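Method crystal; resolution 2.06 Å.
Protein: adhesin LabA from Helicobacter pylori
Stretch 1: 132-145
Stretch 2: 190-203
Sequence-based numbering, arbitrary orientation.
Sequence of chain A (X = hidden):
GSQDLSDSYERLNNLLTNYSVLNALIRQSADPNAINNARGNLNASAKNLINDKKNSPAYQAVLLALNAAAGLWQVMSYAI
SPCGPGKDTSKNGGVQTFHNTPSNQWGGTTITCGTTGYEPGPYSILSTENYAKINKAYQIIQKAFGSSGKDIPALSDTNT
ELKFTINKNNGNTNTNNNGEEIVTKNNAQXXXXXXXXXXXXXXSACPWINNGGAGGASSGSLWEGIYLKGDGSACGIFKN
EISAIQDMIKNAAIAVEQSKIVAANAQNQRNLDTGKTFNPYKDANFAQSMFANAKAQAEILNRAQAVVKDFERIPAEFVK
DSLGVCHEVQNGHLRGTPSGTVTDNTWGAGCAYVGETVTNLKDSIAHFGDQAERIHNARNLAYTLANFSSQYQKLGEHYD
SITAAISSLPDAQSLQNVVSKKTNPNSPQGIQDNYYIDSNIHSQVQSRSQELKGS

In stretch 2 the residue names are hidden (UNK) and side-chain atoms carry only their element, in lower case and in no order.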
# COMPACT_ATOMS: atom_id res chain seq x y z
N ALA A 132 11.83 13.92 -23.53
CA ALA A 132 10.79 14.91 -23.29
C ALA A 132 9.69 14.33 -22.39
O ALA A 132 9.28 15.00 -21.44
CB ALA A 132 10.21 15.40 -24.63
N LYS A 133 9.27 13.07 -22.68
CA LYS A 133 8.24 12.29 -21.96
C LYS A 133 8.62 12.09 -20.49
O LYS A 133 7.85 12.46 -19.59
CB LYS A 133 8.05 10.92 -22.64
CG LYS A 133 6.69 10.29 -22.43
CD LYS A 133 6.56 8.94 -23.17
CE LYS A 133 6.00 9.08 -24.56
NZ LYS A 133 6.11 7.81 -25.34
N ILE A 134 9.80 11.49 -20.25
CA ILE A 134 10.35 11.24 -18.91
C ILE A 134 10.54 12.60 -18.18
O ILE A 134 10.10 12.75 -17.05
CB ILE A 134 11.68 10.45 -18.98
CG1 ILE A 134 11.48 9.07 -19.63
CG2 ILE A 134 12.34 10.37 -17.60
CD1 ILE A 134 12.76 8.23 -19.87
N ASN A 135 11.17 13.58 -18.85
CA ASN A 135 11.40 14.91 -18.26
C ASN A 135 10.12 15.59 -17.78
O ASN A 135 10.15 16.21 -16.70
CB ASN A 135 12.13 15.86 -19.20
CG ASN A 135 12.45 17.19 -18.54
OD1 ASN A 135 13.22 17.24 -17.56
ND2 ASN A 135 11.74 18.26 -18.99
N LYS A 136 9.02 15.53 -18.59
CA LYS A 136 7.75 16.20 -18.27
C LYS A 136 7.22 15.61 -17.00
O LYS A 136 6.86 16.35 -16.08
CB LYS A 136 6.74 16.07 -19.43
CG LYS A 136 5.41 16.80 -19.20
CD LYS A 136 4.59 16.86 -20.48
CE LYS A 136 3.23 17.47 -20.26
NZ LYS A 136 2.56 17.80 -21.55
N ALA A 137 7.22 14.27 -16.93
CA ALA A 137 6.78 13.52 -15.77
C ALA A 137 7.61 13.93 -14.53
O ALA A 137 7.03 14.28 -13.51
CB ALA A 137 6.92 12.03 -16.03
N TYR A 138 8.95 13.95 -14.66
CA TYR A 138 9.87 14.33 -13.58
C TYR A 138 9.58 15.76 -13.07
O TYR A 138 9.54 15.99 -11.87
CB TYR A 138 11.33 14.18 -14.06
CG TYR A 138 12.37 14.72 -13.10
CD1 TYR A 138 12.85 13.94 -12.06
CD2 TYR A 138 12.91 15.99 -13.27
CE1 TYR A 138 13.86 14.40 -11.22
CE2 TYR A 138 13.89 16.48 -12.41
CZ TYR A 138 14.37 15.68 -11.40
OH TYR A 138 15.35 16.16 -10.57
N GLN A 139 9.37 16.70 -14.01
CA GLN A 139 9.11 18.10 -13.66
C GLN A 139 7.83 18.27 -12.91
O GLN A 139 7.81 19.07 -11.98
CB GLN A 139 9.19 19.05 -14.87
CG GLN A 139 10.53 19.10 -15.60
CD GLN A 139 11.72 19.52 -14.78
OE1 GLN A 139 11.61 20.31 -13.82
NE2 GLN A 139 12.89 19.03 -15.17
N ILE A 140 6.78 17.48 -13.24
CA ILE A 140 5.49 17.54 -12.51
C ILE A 140 5.67 17.06 -11.07
O ILE A 140 5.16 17.70 -10.15
CB ILE A 140 4.31 16.83 -13.25
CG1 ILE A 140 3.95 17.62 -14.55
CG2 ILE A 140 3.10 16.74 -12.33
CD1 ILE A 140 3.02 16.89 -15.64
N ILE A 141 6.39 15.94 -10.89
CA ILE A 141 6.69 15.39 -9.57
C ILE A 141 7.43 16.42 -8.74
O ILE A 141 7.01 16.70 -7.62
CB ILE A 141 7.47 14.04 -9.65
CG1 ILE A 141 6.59 12.95 -10.32
CG2 ILE A 141 7.93 13.61 -8.23
CD1 ILE A 141 7.27 11.66 -10.64
N GLN A 142 8.51 17.00 -9.29
CA GLN A 142 9.31 18.00 -8.59
C GLN A 142 8.50 19.24 -8.22
O GLN A 142 8.60 19.67 -7.07
CB GLN A 142 10.58 18.36 -9.39
CG GLN A 142 11.68 17.31 -9.20
CD GLN A 142 12.34 17.31 -7.83
OE1 GLN A 142 11.95 17.99 -6.87
NE2 GLN A 142 13.39 16.55 -7.71
N LYS A 143 7.65 19.78 -9.14
CA LYS A 143 6.80 20.95 -8.81
C LYS A 143 5.72 20.61 -7.80
O LYS A 143 5.37 21.45 -6.97
CB LYS A 143 6.19 21.63 -10.06
CG LYS A 143 7.22 22.09 -11.11
CD LYS A 143 8.03 23.34 -10.72
CE LYS A 143 9.07 23.72 -11.76
NZ LYS A 143 10.19 22.73 -11.86
N ALA A 144 5.21 19.36 -7.82
CA ALA A 144 4.18 18.97 -6.86
C ALA A 144 4.69 18.93 -5.43
O ALA A 144 3.93 19.22 -4.50
CB ALA A 144 3.61 17.63 -7.23
N PHE A 145 5.98 18.56 -5.24
CA PHE A 145 6.59 18.51 -3.91
C PHE A 145 6.89 19.92 -3.41
O PHE A 145 6.91 20.14 -2.22
CB PHE A 145 7.90 17.70 -3.94
CG PHE A 145 7.76 16.23 -3.66
CD1 PHE A 145 7.35 15.34 -4.65
CD2 PHE A 145 8.11 15.71 -2.42
CE1 PHE A 145 7.28 13.97 -4.40
CE2 PHE A 145 8.08 14.33 -2.19
CZ PHE A 145 7.63 13.48 -3.17
N UNK A 190 -2.55 11.55 -10.17
CA UNK A 190 -1.75 12.22 -11.21
C UNK A 190 -0.26 11.92 -11.00
O UNK A 190 0.41 11.47 -11.93
c UNK A 190 -2.04 13.75 -11.21
c UNK A 190 -1.08 14.52 -12.10
c UNK A 190 -3.48 14.02 -11.60
N UNK A 191 0.25 12.15 -9.78
CA UNK A 191 1.66 11.94 -9.43
C UNK A 191 2.12 10.51 -9.62
O UNK A 191 3.19 10.30 -10.20
c UNK A 191 1.96 12.45 -8.02
c UNK A 191 1.67 13.94 -7.84
c UNK A 191 1.87 14.37 -6.43
c UNK A 191 2.46 14.79 -8.83
N UNK A 192 1.31 9.53 -9.21
CA UNK A 192 1.66 8.13 -9.42
C UNK A 192 1.71 7.76 -10.90
O UNK A 192 2.51 6.90 -11.29
c UNK A 192 2.32 6.40 -6.81
c UNK A 192 0.72 7.19 -8.64
c UNK A 192 1.00 7.15 -7.14
c UNK A 192 -0.14 6.53 -6.43
N UNK A 193 0.90 8.44 -11.73
CA UNK A 193 0.91 8.24 -13.17
C UNK A 193 2.24 8.79 -13.74
O UNK A 193 2.89 8.12 -14.57
o UNK A 193 -0.79 6.59 -15.65
o UNK A 193 0.71 7.47 -17.02
c UNK A 193 -0.31 8.90 -13.84
c UNK A 193 -0.10 7.56 -16.06
c UNK A 193 -0.26 8.91 -15.38
N UNK A 194 2.67 9.98 -13.22
CA UNK A 194 3.92 10.63 -13.60
C UNK A 194 5.06 9.69 -13.27
O UNK A 194 5.93 9.46 -14.11
c UNK A 194 2.61 13.01 -14.62
n UNK A 194 1.31 12.88 -14.69
c UNK A 194 3.17 13.11 -13.23
c UNK A 194 4.12 11.97 -12.86
o UNK A 194 3.34 13.03 -15.63
N UNK A 195 5.02 9.08 -12.08
CA UNK A 195 6.03 8.14 -11.62
C UNK A 195 6.06 6.93 -12.55
O UNK A 195 7.14 6.40 -12.81
c UNK A 195 5.71 7.70 -10.20
N UNK A 196 4.88 6.49 -13.06
CA UNK A 196 4.82 5.32 -13.94
C UNK A 196 5.39 5.63 -15.30
O UNK A 196 6.05 4.78 -15.88
c UNK A 196 3.40 4.78 -14.06
o UNK A 196 3.41 3.55 -14.77
N UNK A 197 5.18 6.87 -15.79
CA UNK A 197 5.71 7.33 -17.06
C UNK A 197 7.23 7.27 -17.05
O UNK A 197 7.82 6.81 -18.03
c UNK A 197 5.88 9.35 -18.62
o UNK A 197 3.79 8.66 -17.61
c UNK A 197 5.20 8.74 -17.38
N UNK A 198 7.87 7.75 -15.96
CA UNK A 198 9.33 7.71 -15.83
C UNK A 198 9.85 6.28 -16.05
O UNK A 198 10.56 6.06 -17.00
c UNK A 198 11.29 7.91 -14.23
c UNK A 198 9.80 8.26 -14.46
c UNK A 198 9.53 9.78 -14.33
c UNK A 198 9.77 10.33 -12.94
N UNK A 199 9.42 5.32 -15.20
CA UNK A 199 9.86 3.93 -15.18
C UNK A 199 9.42 3.17 -16.42
O UNK A 199 10.26 2.49 -17.02
c UNK A 199 9.45 3.21 -13.85
c UNK A 199 10.17 1.86 -13.68
c UNK A 199 9.67 4.12 -12.60
c UNK A 199 11.18 4.40 -12.18
N UNK A 200 8.14 3.29 -16.82
CA UNK A 200 7.65 2.60 -18.03
C UNK A 200 8.45 3.05 -19.26
O UNK A 200 8.96 2.17 -19.97
o UNK A 200 5.54 2.30 -16.94
c UNK A 200 5.59 1.83 -19.29
c UNK A 200 6.13 2.71 -18.18
N UNK A 201 8.62 4.41 -19.47
CA UNK A 201 9.38 4.93 -20.62
C UNK A 201 10.84 4.47 -20.57
O UNK A 201 11.36 4.02 -21.59
c UNK A 201 9.21 6.46 -20.80
c UNK A 201 9.63 6.91 -22.16
o UNK A 201 7.84 6.83 -20.61
N UNK A 202 11.47 4.54 -19.37
CA UNK A 202 12.86 4.10 -19.16
C UNK A 202 13.02 2.64 -19.54
O UNK A 202 13.95 2.28 -20.26
c UNK A 202 13.25 4.24 -17.68
c UNK A 202 14.58 4.89 -17.30
c UNK A 202 15.74 4.59 -18.29
c UNK A 202 14.99 4.49 -15.89
N UNK A 203 12.12 1.79 -19.05
CA UNK A 203 12.16 0.36 -19.24
C UNK A 203 11.98 -0.07 -20.68
O UNK A 203 12.78 -0.90 -21.14
n UNK A 203 10.20 -2.49 -18.68
c UNK A 203 11.28 -1.83 -18.30
o UNK A 203 12.33 -2.41 -17.96
c UNK A 203 11.16 -0.33 -18.32

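Position 190 carries three side-chain carbons, one bearing the other two, and none comes within 4.5 Å of the first helix; the fork at CB identifies V190. At 191 four carbons fork at the second. One terminal carbon lies 3.5 Å from A144 CB and 4.1 Å from I140 CG2, the apolar setting expected of L191, whose CD2 this is. Position 192 has the same four-carbon fork, but its CA-to-CB bond points away from the partner: L192. At 193 a chain of three carbons ends in two oxygens, the carboxylate of E193, exposed and out of reach of the first helix.

At 194 three carbons end in one oxygen and one nitrogen, and the second carbon lies 3.7 Å from I140 CG2; this is CG of Q194. Its NE2 donates a hydrogen bond to V190 O (3.2 Å), so the amide is held against its own helix. The single carbon at 195 points away, yet this CB remains 4.3 Å from I141 CD1; the residue is A195. One carbon followed by one oxygen at 196 gives S196, again directed away.

At 197 a carbon carries one oxygen and one carbon. The methyl lies 3.9 Å from A137 CB and 3.8 Å from K133 O, as CG2 of T197. Position 198 has four carbons forked at the first, one arm two carbons long. The end of that arm reaches I141 CD1 at 3.6 Å, and the carbon before it lies 3.8 Å from A137 CB; these are CD1 and CG1 of I198. The same branching at 199 defines I199, which faces away.

Position 200, a carbon bearing one oxygen and one carbon, is T200; it is exposed, and its OG1 donates to S196 O (2.7 Å). Position 201 repeats this pattern but points toward the partner, its CB 3.7 Å from I134 CG1. This is T201, whose OG1 donates to T197 O (2.6 Å), allowing a polar residue to pack in a buried site. At 202 four carbons fork at the second, and the backbone N lies 3.9 Å from I134 CD1; this is L202. Two carbons, the second with one oxygen and one nitrogen, make 203 N203, beyond reach.

The helices run roughly antiparallel, at 148°, with axes approaching to 8.3 Å. Small A137 permits close backbone approach: its CB meets Q194 O at 3.4 Å. Beside it, I141 sits among L191, Q194, A195 and I198, and I198 among I134, A137, Y138 and I141. With no hydrogen bonds between the helices, this reciprocal packing, burying 671 Å², makes the contact.

Stretch 2, residues 190-203: VLLEQASTIITTLN
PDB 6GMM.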